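Long-range contacts in exotoxin 3 (Staphylococcus aureus, PDB 2Z8L), which binds the sialylated glycan sialyl Lewis X and is a superantigen-like toxin of the staphylococcal/streptococcal toxin family: residues A[100-105]-A[134-139]; A[108-113]-A[196-201]. All coordinates share one frame; numbering follows the deposited sequence.

Interaction 1. Residues A[100-105]-A[134-139]. Unlike the reference sequence in segment 134-139: V139 (reference Ile). With PO4 (phosphate ion), chain C.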
loop_
_atom_site.group_PDB
_atom_site.type_symbol
_atom_site.label_atom_id
_atom_site.label_comp_id
_atom_site.label_asym_id
_atom_site.label_seq_id
_atom_site.Cartn_x
_atom_site.Cartn_y
_atom_site.Cartn_z
ATOM N N LYS A 100 -1.783 -0.424 -12.843
ATOM C CA LYS A 100 -1.278 -0.145 -14.205
ATOM C C LYS A 100 -0.144 0.852 -14.114
ATOM O O LYS A 100 -0.191 1.755 -13.278
ATOM C CB LYS A 100 -2.405 0.468 -15.001
ATOM C CG LYS A 100 -3.662 -0.411 -14.977
ATOM C CD LYS A 100 -4.736 0.059 -15.932
ATOM C CE LYS A 100 -5.648 -1.105 -16.289
ATOM N NZ LYS A 100 -6.178 -1.827 -15.064
ATOM N N LYS A 101 0.872 0.692 -14.956
ATOM C CA LYS A 101 1.959 1.639 -14.978
ATOM C C LYS A 101 1.429 2.996 -15.492
ATOM O O LYS A 101 0.354 3.109 -16.120
ATOM C CB LYS A 101 3.127 1.131 -15.820
ATOM C CG LYS A 101 2.803 1.131 -17.282
ATOM C CD LYS A 101 3.956 0.570 -18.074
ATOM C CE LYS A 101 3.644 0.719 -19.504
ATOM N NZ LYS A 101 4.565 -0.111 -20.313
ATOM N N ASN A 102 2.193 4.038 -15.216
ATOM C CA ASN A 102 1.804 5.362 -15.683
ATOM C C ASN A 102 1.696 5.438 -17.210
ATOM O O ASN A 102 2.537 4.919 -17.920
ATOM C CB ASN A 102 2.840 6.391 -15.232
ATOM C CG ASN A 102 2.755 6.720 -13.756
ATOM O OD1 ASN A 102 1.760 6.444 -13.097
ATOM N ND2 ASN A 102 3.774 7.413 -13.272
ATOM N N GLN A 103 0.666 6.099 -17.690
ATOM C CA GLN A 103 0.536 6.397 -19.108
ATOM C C GLN A 103 1.330 7.661 -19.433
ATOM O O GLN A 103 1.798 7.776 -20.557
ATOM C CB GLN A 103 -0.940 6.553 -19.471
ATOM C CG GLN A 103 -1.200 6.774 -20.938
ATOM C CD GLN A 103 -2.628 6.507 -21.421
ATOM O OE1 GLN A 103 -3.386 5.730 -20.803
ATOM N NE2 GLN A 103 -3.004 7.142 -22.570
ATOM N N GLY A 104 1.419 8.609 -18.497
ATOM C CA GLY A 104 2.255 9.743 -18.628
ATOM C C GLY A 104 3.695 9.467 -18.274
ATOM O O GLY A 104 4.050 8.408 -17.734
ATOM N N ALA A 105 4.531 10.447 -18.589
ATOM C CA ALA A 105 5.966 10.394 -18.326
ATOM C C ALA A 105 6.216 11.671 -17.515
ATOM O O ALA A 105 5.976 12.773 -17.996
ATOM C CB ALA A 105 6.764 10.371 -19.561
ATOM N N ILE A 134 3.328 11.854 -4.356
ATOM C CA ILE A 134 2.703 10.802 -5.106
ATOM C C ILE A 134 3.288 10.829 -6.511
ATOM O O ILE A 134 3.280 11.873 -7.146
ATOM C CB ILE A 134 1.159 11.052 -5.220
ATOM C CG1 ILE A 134 0.458 11.175 -3.849
ATOM C CG2 ILE A 134 0.450 10.028 -6.068
ATOM C CD1 ILE A 134 0.530 9.963 -3.060
ATOM N N TYR A 135 3.816 9.685 -6.954
ATOM C CA TYR A 135 4.430 9.564 -8.280
ATOM C C TYR A 135 3.616 8.759 -9.265
ATOM O O TYR A 135 4.009 8.693 -10.441
ATOM C CB TYR A 135 5.847 8.954 -8.153
ATOM C CG TYR A 135 6.775 9.813 -7.323
ATOM C CD1 TYR A 135 7.643 10.704 -7.917
ATOM C CD2 TYR A 135 6.793 9.713 -5.945
ATOM C CE1 TYR A 135 8.493 11.496 -7.161
ATOM C CE2 TYR A 135 7.648 10.495 -5.204
ATOM C CZ TYR A 135 8.473 11.380 -5.818
ATOM O OH TYR A 135 9.365 12.193 -5.119
ATOM N N LYS A 136 2.502 8.197 -8.831
ATOM C CA LYS A 136 1.741 7.289 -9.649
ATOM C C LYS A 136 0.331 7.759 -9.923
ATOM O O LYS A 136 -0.349 8.191 -9.026
ATOM C CB LYS A 136 1.754 5.857 -9.024
ATOM C CG LYS A 136 3.114 5.193 -9.258
ATOM C CD LYS A 136 3.272 3.825 -8.592
ATOM C CE LYS A 136 2.062 2.862 -8.829
ATOM N NZ LYS A 136 1.624 2.543 -10.265
ATOM N N GLU A 137 -0.120 7.535 -11.155
ATOM C CA GLU A 137 -1.482 7.806 -11.543
ATOM C C GLU A 137 -2.445 6.897 -10.845
ATOM O O GLU A 137 -3.533 7.332 -10.512
ATOM C CB GLU A 137 -1.663 7.629 -13.056
ATOM C CG GLU A 137 -0.891 8.621 -13.852
ATOM C CD GLU A 137 -0.681 8.189 -15.314
ATOM O OE1 GLU A 137 -1.230 7.131 -15.729
ATOM O OE2 GLU A 137 0.078 8.885 -15.981
ATOM N N GLU A 138 -2.079 5.635 -10.711
ATOM C CA GLU A 138 -2.918 4.605 -10.036
ATOM C C GLU A 138 -2.097 4.118 -8.856
ATOM O O GLU A 138 -1.000 3.638 -9.032
ATOM C CB GLU A 138 -3.183 3.451 -11.004
ATOM C CG GLU A 138 -4.437 2.736 -10.713
ATOM C CD GLU A 138 -4.784 1.771 -11.825
ATOM O OE1 GLU A 138 -5.290 2.265 -12.898
ATOM O OE2 GLU A 138 -4.480 0.542 -11.657
ATOM N N VAL A 139 -2.628 4.266 -7.654
ATOM C CA VAL A 139 -1.917 3.912 -6.470
ATOM C C VAL A 139 -2.775 2.897 -5.652
ATOM O O VAL A 139 -3.980 3.092 -5.457
ATOM C CB VAL A 139 -1.591 5.114 -5.563
ATOM C CG1 VAL A 139 -0.571 4.589 -4.509
ATOM C CG2 VAL A 139 -1.058 6.356 -6.307
HETATM P P PO4 C . 5.829 3.583 -13.849
HETATM O O1 PO4 C . 6.270 2.116 -13.995
HETATM O O2 PO4 C . 6.064 4.275 -15.185
HETATM O O3 PO4 C . 6.664 4.281 -12.794
HETATM O O4 PO4 C . 4.365 3.700 -13.493
HETATM O O HOH W 1 0.283 4.314 -12.221
HETATM O O HOH W 2 -2.017 4.553 -14.988
#

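Interaction 2. Residues A[108-113]-A[196-201]. Unlike the reference sequence in segment 108-113: N111 (reference Ser).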
loop_
_atom_site.group_PDB
_atom_site.type_symbol
_atom_site.label_atom_id
_atom_site.label_comp_id
_atom_site.label_asym_id
_atom_site.label_seq_id
_atom_site.Cartn_x
_atom_site.Cartn_y
_atom_site.Cartn_z
ATOM N N ASP A 108 8.785 14.820 -12.120
ATOM C CA ASP A 108 8.756 14.927 -10.682
ATOM C C ASP A 108 7.430 14.315 -10.210
ATOM O O ASP A 108 6.675 13.711 -10.974
ATOM C CB ASP A 108 8.887 16.388 -10.230
ATOM C CG ASP A 108 9.658 16.555 -8.892
ATOM O OD1 ASP A 108 9.820 15.544 -8.152
ATOM O OD2 ASP A 108 10.169 17.696 -8.615
ATOM N N TYR A 109 7.159 14.440 -8.938
ATOM C CA TYR A 109 5.896 13.935 -8.394
ATOM C C TYR A 109 4.678 14.623 -9.013
ATOM O O TYR A 109 4.720 15.810 -9.375
ATOM C CB TYR A 109 5.850 14.052 -6.875
ATOM C CG TYR A 109 6.281 15.351 -6.346
ATOM C CD1 TYR A 109 5.440 16.425 -6.290
ATOM C CD2 TYR A 109 7.568 15.503 -5.916
ATOM C CE1 TYR A 109 5.900 17.673 -5.746
ATOM C CE2 TYR A 109 8.033 16.721 -5.347
ATOM C CZ TYR A 109 7.195 17.803 -5.312
ATOM O OH TYR A 109 7.690 18.997 -4.777
ATOM N N LEU A 110 3.584 13.895 -9.138
ATOM C CA LEU A 110 2.409 14.462 -9.772
ATOM C C LEU A 110 1.380 15.005 -8.830
ATOM O O LEU A 110 0.418 15.654 -9.275
ATOM C CB LEU A 110 1.803 13.494 -10.792
ATOM C CG LEU A 110 1.528 12.083 -10.417
ATOM C CD1 LEU A 110 0.480 11.932 -9.243
ATOM C CD2 LEU A 110 1.073 11.223 -11.626
ATOM N N ASN A 111 1.582 14.803 -7.527
ATOM C CA ASN A 111 0.694 15.381 -6.519
ATOM C C ASN A 111 1.461 15.378 -5.198
ATOM O O ASN A 111 2.272 14.501 -4.965
ATOM C CB ASN A 111 -0.585 14.506 -6.449
ATOM C CG ASN A 111 -1.723 15.092 -5.647
ATOM O OD1 ASN A 111 -1.749 16.275 -5.316
ATOM N ND2 ASN A 111 -2.739 14.230 -5.385
ATOM N N ALA A 112 1.186 16.362 -4.344
ATOM C CA ALA A 112 1.889 16.517 -3.051
ATOM C C ALA A 112 0.855 16.879 -1.981
ATOM O O ALA A 112 0.921 17.959 -1.370
ATOM C CB ALA A 112 2.953 17.564 -3.131
ATOM N N PRO A 113 -0.071 15.966 -1.738
ATOM C CA PRO A 113 -1.096 16.254 -0.707
ATOM C C PRO A 113 -0.453 16.499 0.658
ATOM O O PRO A 113 0.528 15.867 1.000
ATOM C CB PRO A 113 -1.951 14.981 -0.680
ATOM C CG PRO A 113 -1.050 13.891 -1.292
ATOM C CD PRO A 113 -0.212 14.616 -2.309
ATOM N N ASP A 196 -7.030 6.916 -7.668
ATOM C CA ASP A 196 -6.312 7.793 -8.572
ATOM C C ASP A 196 -5.438 8.706 -7.745
ATOM O O ASP A 196 -5.929 9.573 -7.002
ATOM C CB ASP A 196 -7.256 8.658 -9.412
ATOM C CG ASP A 196 -6.530 9.398 -10.578
ATOM O OD1 ASP A 196 -5.304 9.754 -10.493
ATOM O OD2 ASP A 196 -7.184 9.625 -11.655
ATOM N N GLY A 197 -4.126 8.507 -7.857
ATOM C CA GLY A 197 -3.154 9.340 -7.190
ATOM C C GLY A 197 -3.259 10.841 -7.397
ATOM O O GLY A 197 -2.979 11.617 -6.459
ATOM N N ARG A 198 -3.715 11.254 -8.591
ATOM C CA ARG A 198 -3.869 12.673 -8.928
ATOM C C ARG A 198 -5.002 13.346 -8.136
ATOM O O ARG A 198 -5.047 14.576 -8.052
ATOM C CB ARG A 198 -4.070 12.819 -10.415
ATOM C CG ARG A 198 -2.852 12.473 -11.213
ATOM C CD ARG A 198 -3.136 12.200 -12.661
ATOM N NE ARG A 198 -4.049 11.099 -12.858
ATOM C CZ ARG A 198 -4.371 10.631 -14.057
ATOM N NH1 ARG A 198 -3.806 11.131 -15.154
ATOM N NH2 ARG A 198 -5.246 9.643 -14.140
ATOM N N ASN A 199 -5.927 12.544 -7.614
ATOM C CA ASN A 199 -7.126 13.060 -7.009
ATOM C C ASN A 199 -7.115 13.022 -5.481
ATOM O O ASN A 199 -8.130 13.315 -4.843
ATOM C CB ASN A 199 -8.357 12.314 -7.522
ATOM C CG ASN A 199 -8.690 12.632 -8.971
ATOM O OD1 ASN A 199 -8.188 13.586 -9.550
ATOM N ND2 ASN A 199 -9.521 11.801 -9.558
ATOM N N ILE A 200 -6.010 12.626 -4.861
ATOM C CA ILE A 200 -5.914 12.710 -3.425
ATOM C C ILE A 200 -5.786 14.176 -3.054
ATOM O O ILE A 200 -4.945 14.914 -3.617
ATOM C CB ILE A 200 -4.684 11.909 -2.902
ATOM C CG1 ILE A 200 -4.823 10.442 -3.239
ATOM C CG2 ILE A 200 -4.528 12.083 -1.380
ATOM C CD1 ILE A 200 -3.569 9.585 -2.988
ATOM N N GLU A 201 -6.595 14.607 -2.097
ATOM C CA GLU A 201 -6.544 15.985 -1.607
ATOM C C GLU A 201 -5.613 16.147 -0.412
ATOM O O GLU A 201 -4.841 17.091 -0.340
ATOM C CB GLU A 201 -7.954 16.467 -1.240
ATOM C CG GLU A 201 -8.041 17.926 -0.710
ATOM C CD GLU A 201 -7.354 19.002 -1.573
ATOM O OE1 GLU A 201 -7.175 18.832 -2.807
ATOM O OE2 GLU A 201 -7.010 20.077 -0.999
HETATM O O HOH W 3 -3.333 17.405 -3.316
#

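Interaction 1. Residues A[100-105]-A[134-139]
The amide of N102 and the carboxylate of E137 cross with their planes 28° apart. Over one face of the N102 amide lies the bound phosphate, its O4 3.4 Å from N102 CG, held by a hydrogen bond from N102 N to O4 and probably from the crystallisation liquor. On the opposite side the E137 chain passes, displaced toward N102 OD1, its CG 3.5 Å from that oxygen. This polar seam joins the two domains of the superantigen-like fold: 100-105 leaves the last strand of the OB fold, while 134-139 belongs to the beta-grasp half.

Both polar atoms of the amide are used. N102 OD1 accepts from E137 N (2.9 Å) in a nearly straight bond whose donor is tilted from the carbonyl plane, and N102 ND2 donates in plane to Y135 O at 3.1 Å. N102 is thus bonded to the backbone of 134-139, and E137 is bonded in turn to that of 100-105. Its chain is extended at chi2 (161°), which carries CD out to two successive backbone N-H groups. Q103 N meets E137 OE1 on the syn side at 2.9 Å, tilted from the carboxylate plane. G104 N uses the syn lone pair of E137 OE2, also at 2.9 Å. Y106 OH is a further partner of OE2, and a water links OE1 to K101 O. So many donors would be consistent with a charged carboxylate.

E138 is held differently: K100 N reaches its OE2 at 3.1 Å from above, 61° out of the carboxylate plane, while the aliphatic part of K100 crosses the same group. K136 NZ turns back to D78 and T99. Between the segments a second water donates to N102 OD1 (2.7 Å) and K100 O and accepts from K136 NZ and E138 N.

Interaction 2. Residues A[108-113]-A[196-201]
N111 and R198 bring their backbones to within 5.8 Å, CA to CA, where a 3-10 turn at 197-199 runs into strand 200-207 beside the segment that leads to strand 114-121. These two strands pair in parallel in the beta-grasp sheet, and the contact sits at their entrance. Segment 108-113 also forms a classic beta bulge, L110 and N111 both facing I134.

N111, which differs from the reference sequence, carries the polar part. Its CG is anti to the backbone N (chi1 -169°) and is carried toward the turn, where ND2 spends both N-H groups on carbonyls of the other segment. G197 O lies 2.8 Å from N111 ND2, and I200 O lies 2.9 Å from the same nitrogen. Both acceptors are nearly coplanar with the amide, which fixes its rotation; at I200 O the C=O...N angle is 130°, on a lone pair. One side chain thus spans the turn from its first residue to the start of the strand.

Apolar contacts flank the amide. L110 CD1 and CD2 both touch the R198 chain, the nearer pair being CD1 and R198 CG at 3.9 Å. Toward the sheet, P113 CG rests on I200 CG2, also at 3.9 Å, and I200 continues onto V170 and M172 of strand 167-172.

The turn is braced from within. D196 OD1 accepts from R198 N (2.9 Å), an Asx turn, and its syn lone pair also takes R198 NE. The R198 chain bends at chi3 (-60°), placing NE for a side-on salt bridge: R198 NH2 donates to D196 OD2, tilted from both planes, and R198 NE lies in the guanidinium plane 3.0 Å from D196 OD1.

In the fold
Interactions 1 and 2 lie on the same side of the chain's centre, their own centres 10 Å apart, and their segments alternate along the sequence. The linker between the domains supplies 100-105 to one and 108-113 to the other. They touch at I134, whose O and N lie 2.9 Å from L110 N and N111 O respectively, both probable hydrogen bonds. E137 and G197 are also joined by a backbone bond, beside the short pairing of strands 138-140 and 194-196. Neither contact forms the glycan pocket: the side chains of E138 and N199 stand about 14 Å and about 11 Å from the bound sialic acid. Pocket residues L141 and D193 nevertheless lie close by in sequence.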